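Local coordinates for protein aminoglycoside 3'-phosphotransferase AphA1-IAB (Acinetobacter baumannii, PDB 4FEX) that phosphorylates kanamycin and structurally related aminoglycosides at the 3'-hydroxyl with ATP, making the bacterium resistant to these antibiotics, at residues T84-I89 and W96-A101. Residues are numbered along the deposited sequence; the frame is centred on the assembly and turned at random.
Sequences TIKHFI and WLLTTA. With 0TO (N-(3-chlorophenyl)-6,7-dimethoxyquinazolin-4-amine), chain G.
A beta hairpin with a classic beta bulge closes one edge of the five-stranded antiparallel sheet in the kinase-like N-terminal lobe of this phosphotransferase, where H87-I89 pairs with W96-L98 and the short strands 87-89 and 96-100 run antiparallel, 176° between their directions. The bulge places K86 and H87 both opposite L98: L98 O accepts H87 N at 3.2 Å and, in a weak and bent bond, K86 N. The return bond, from L98 N to H87 O, is 2.8 Å long and nearly straight, at 170°. Next along the hairpin, I89 and W96 form a second hydrogen-bonded pair, with I89 N donating to W96 O and W96 N to I89 O. The W96 indole turns its CD1 edge to I89, whose O lies in the ring plane and whose CB is 4.2 Å from CD1; the indole also stacks on H57 of strand 53-59, the next strand of the sheet. On the same face as W96, H87 CB packs against L98 CB before the imidazole leads away from the hairpin.

On the other face I85, F88 and L97 touch helix 61-76, I85 and F88 at M70, while T99 meets the ligand. L97 CG stands anti to its backbone N (chi1 179°), and the CD1 methyl beyond it meets I85 CG2 at 4.0 Å and the edge of the F88 ring. At the far end, T100 closes a short ring of bonds with T84: its N donates to T84 O, while its OG1 accepts T84 N. Here strand 94-100 runs into the site of the bound anilinoquinazoline, probably the nucleotide pocket, as in protein kinases; T99 sets OG1 and CG2 beside the chlorine, and A101 CA lies 3.6 Å from C8 of the quinazoline.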
loop_
_atom_site.group_PDB
_atom_site.type_symbol
_atom_site.label_atom_id
_atom_site.label_comp_id
_atom_site.label_asym_id
_atom_site.label_seq_id
_atom_site.Cartn_x
_atom_site.Cartn_y
_atom_site.Cartn_z
ATOM N N THR A 84 14.015 6.417 -3.596
ATOM C CA THR A 84 15.289 5.967 -3.048
ATOM C C THR A 84 15.521 6.478 -1.612
ATOM O O THR A 84 15.167 7.614 -1.286
ATOM C CB THR A 84 16.458 6.365 -3.967
ATOM O OG1 THR A 84 16.977 7.642 -3.572
ATOM C CG2 THR A 84 15.978 6.435 -5.410
ATOM N N ILE A 85 16.094 5.621 -0.764
ATOM C CA ILE A 85 16.430 5.968 0.620
ATOM C C ILE A 85 17.669 6.852 0.672
ATOM O O ILE A 85 18.797 6.362 0.596
ATOM C CB ILE A 85 16.778 4.721 1.465
ATOM C CG1 ILE A 85 15.665 3.670 1.416
ATOM C CG2 ILE A 85 17.155 5.124 2.903
ATOM C CD1 ILE A 85 16.031 2.371 2.158
ATOM N N LYS A 86 17.475 8.152 0.800
ATOM C CA LYS A 86 18.616 9.025 0.950
ATOM C C LYS A 86 19.243 8.809 2.336
ATOM O O LYS A 86 20.454 8.912 2.483
ATOM C CB LYS A 86 18.241 10.494 0.683
ATOM C CG LYS A 86 19.429 11.454 0.802
ATOM C CD LYS A 86 19.225 12.802 0.080
ATOM C CE LYS A 86 20.480 13.699 0.190
ATOM N NZ LYS A 86 20.251 15.172 -0.052
ATOM N N HIS A 87 18.438 8.449 3.335
ATOM C CA HIS A 87 18.938 8.386 4.709
ATOM C C HIS A 87 17.952 7.784 5.712
ATOM O O HIS A 87 16.777 8.124 5.713
ATOM C CB HIS A 87 19.270 9.796 5.168
ATOM C CG HIS A 87 20.265 9.845 6.278
ATOM N ND1 HIS A 87 21.489 10.464 6.148
ATOM C CD2 HIS A 87 20.222 9.349 7.536
ATOM C CE1 HIS A 87 22.161 10.348 7.281
ATOM N NE2 HIS A 87 21.413 9.678 8.140
ATOM N N PHE A 88 18.432 6.913 6.586
ATOM C CA PHE A 88 17.579 6.311 7.603
ATOM C C PHE A 88 18.279 6.320 8.942
ATOM O O PHE A 88 19.469 6.037 9.010
ATOM C CB PHE A 88 17.215 4.863 7.242
ATOM C CG PHE A 88 16.475 4.130 8.335
ATOM C CD1 PHE A 88 15.106 4.298 8.502
ATOM C CD2 PHE A 88 17.143 3.267 9.191
ATOM C CE1 PHE A 88 14.404 3.612 9.509
ATOM C CE2 PHE A 88 16.459 2.584 10.214
ATOM C CZ PHE A 88 15.081 2.755 10.368
ATOM N N ILE A 89 17.540 6.631 10.006
ATOM C CA ILE A 89 18.076 6.576 11.365
ATOM C C ILE A 89 17.143 5.816 12.294
ATOM O O ILE A 89 15.958 6.121 12.368
ATOM C CB ILE A 89 18.255 7.988 11.969
ATOM C CG1 ILE A 89 19.297 8.800 11.199
ATOM C CG2 ILE A 89 18.617 7.894 13.443
ATOM C CD1 ILE A 89 19.348 10.266 11.619
ATOM N N TRP A 96 13.742 7.499 11.688
ATOM C CA TRP A 96 13.589 8.579 10.732
ATOM C C TRP A 96 13.933 8.033 9.351
ATOM O O TRP A 96 14.927 7.329 9.194
ATOM C CB TRP A 96 14.509 9.736 11.101
ATOM C CG TRP A 96 14.330 10.194 12.507
ATOM C CD1 TRP A 96 14.772 9.574 13.653
ATOM C CD2 TRP A 96 13.649 11.375 12.929
ATOM N NE1 TRP A 96 14.399 10.310 14.761
ATOM C CE2 TRP A 96 13.713 11.418 14.338
ATOM C CE3 TRP A 96 13.001 12.408 12.251
ATOM C CZ2 TRP A 96 13.153 12.448 15.068
ATOM C CZ3 TRP A 96 12.443 13.425 12.981
ATOM C CH2 TRP A 96 12.521 13.442 14.373
ATOM N N LEU A 97 13.098 8.346 8.364
ATOM C CA LEU A 97 13.271 7.841 7.006
ATOM C C LEU A 97 13.163 8.947 5.970
ATOM O O LEU A 97 12.088 9.476 5.756
ATOM C CB LEU A 97 12.227 6.759 6.694
ATOM C CG LEU A 97 12.340 6.203 5.267
ATOM C CD1 LEU A 97 13.787 5.944 4.892
ATOM C CD2 LEU A 97 11.551 4.940 5.138
ATOM N N LEU A 98 14.271 9.260 5.303
ATOM C CA LEU A 98 14.291 10.285 4.267
ATOM C C LEU A 98 14.377 9.647 2.889
ATOM O O LEU A 98 15.311 8.892 2.612
ATOM C CB LEU A 98 15.484 11.225 4.476
ATOM C CG LEU A 98 15.491 12.588 3.757
ATOM C CD1 LEU A 98 14.345 13.487 4.255
ATOM C CD2 LEU A 98 16.851 13.288 3.902
ATOM N N THR A 99 13.410 9.952 2.027
ATOM C CA THR A 99 13.389 9.404 0.669
ATOM C C THR A 99 13.192 10.485 -0.394
ATOM O O THR A 99 12.771 11.604 -0.095
ATOM C CB THR A 99 12.276 8.358 0.514
ATOM O OG1 THR A 99 11.029 8.924 0.945
ATOM C CG2 THR A 99 12.583 7.128 1.369
ATOM N N THR A 100 13.498 10.159 -1.639
ATOM C CA THR A 100 13.232 11.086 -2.723
ATOM C C THR A 100 11.760 10.942 -3.069
ATOM O O THR A 100 11.153 9.909 -2.804
ATOM C CB THR A 100 14.045 10.737 -3.963
ATOM O OG1 THR A 100 13.816 9.365 -4.285
ATOM C CG2 THR A 100 15.532 10.924 -3.719
ATOM N N ALA A 101 11.175 11.975 -3.658
ATOM C CA ALA A 101 9.776 11.899 -4.038
ATOM C C ALA A 101 9.642 11.386 -5.446
ATOM O O ALA A 101 10.513 11.606 -6.280
ATOM C CB ALA A 101 9.086 13.253 -3.911
HETATM C C21 0TO G . 7.251 7.322 2.802
HETATM C C20 0TO G . 7.682 7.386 1.484
HETATM CL CL 0TO G . 9.120 6.565 0.986
HETATM C C18 0TO G . 6.960 8.109 0.534
HETATM C C19 0TO G . 6.084 8.004 3.129
HETATM C C17 0TO G . 5.351 8.705 2.160
HETATM C C7 0TO G . 5.834 8.858 0.863
HETATM N N6 0TO G . 5.084 9.458 -0.074
HETATM C C4 0TO G . 5.410 9.687 -1.368
HETATM N N5 0TO G . 6.660 9.578 -1.876
HETATM C C8 0TO G . 6.940 9.901 -3.137
HETATM N N9 0TO G . 6.031 10.416 -3.957
HETATM C C2 0TO G . 4.485 10.319 -2.185
HETATM C C1 0TO G . 4.794 10.616 -3.509
HETATM C C3 0TO G . 3.194 10.483 -1.718
HETATM C C10 0TO G . 2.222 11.020 -2.549
HETATM O O11 0TO G . 0.963 11.200 -2.059
HETATM C C14 0TO G . 0.203 9.971 -2.229
HETATM C C12 0TO G . 2.535 11.362 -3.866
HETATM C C15 0TO G . 3.835 11.159 -4.346
HETATM O O13 0TO G . 1.567 11.894 -4.671
HETATM C C16 0TO G . 2.163 12.844 -5.569
#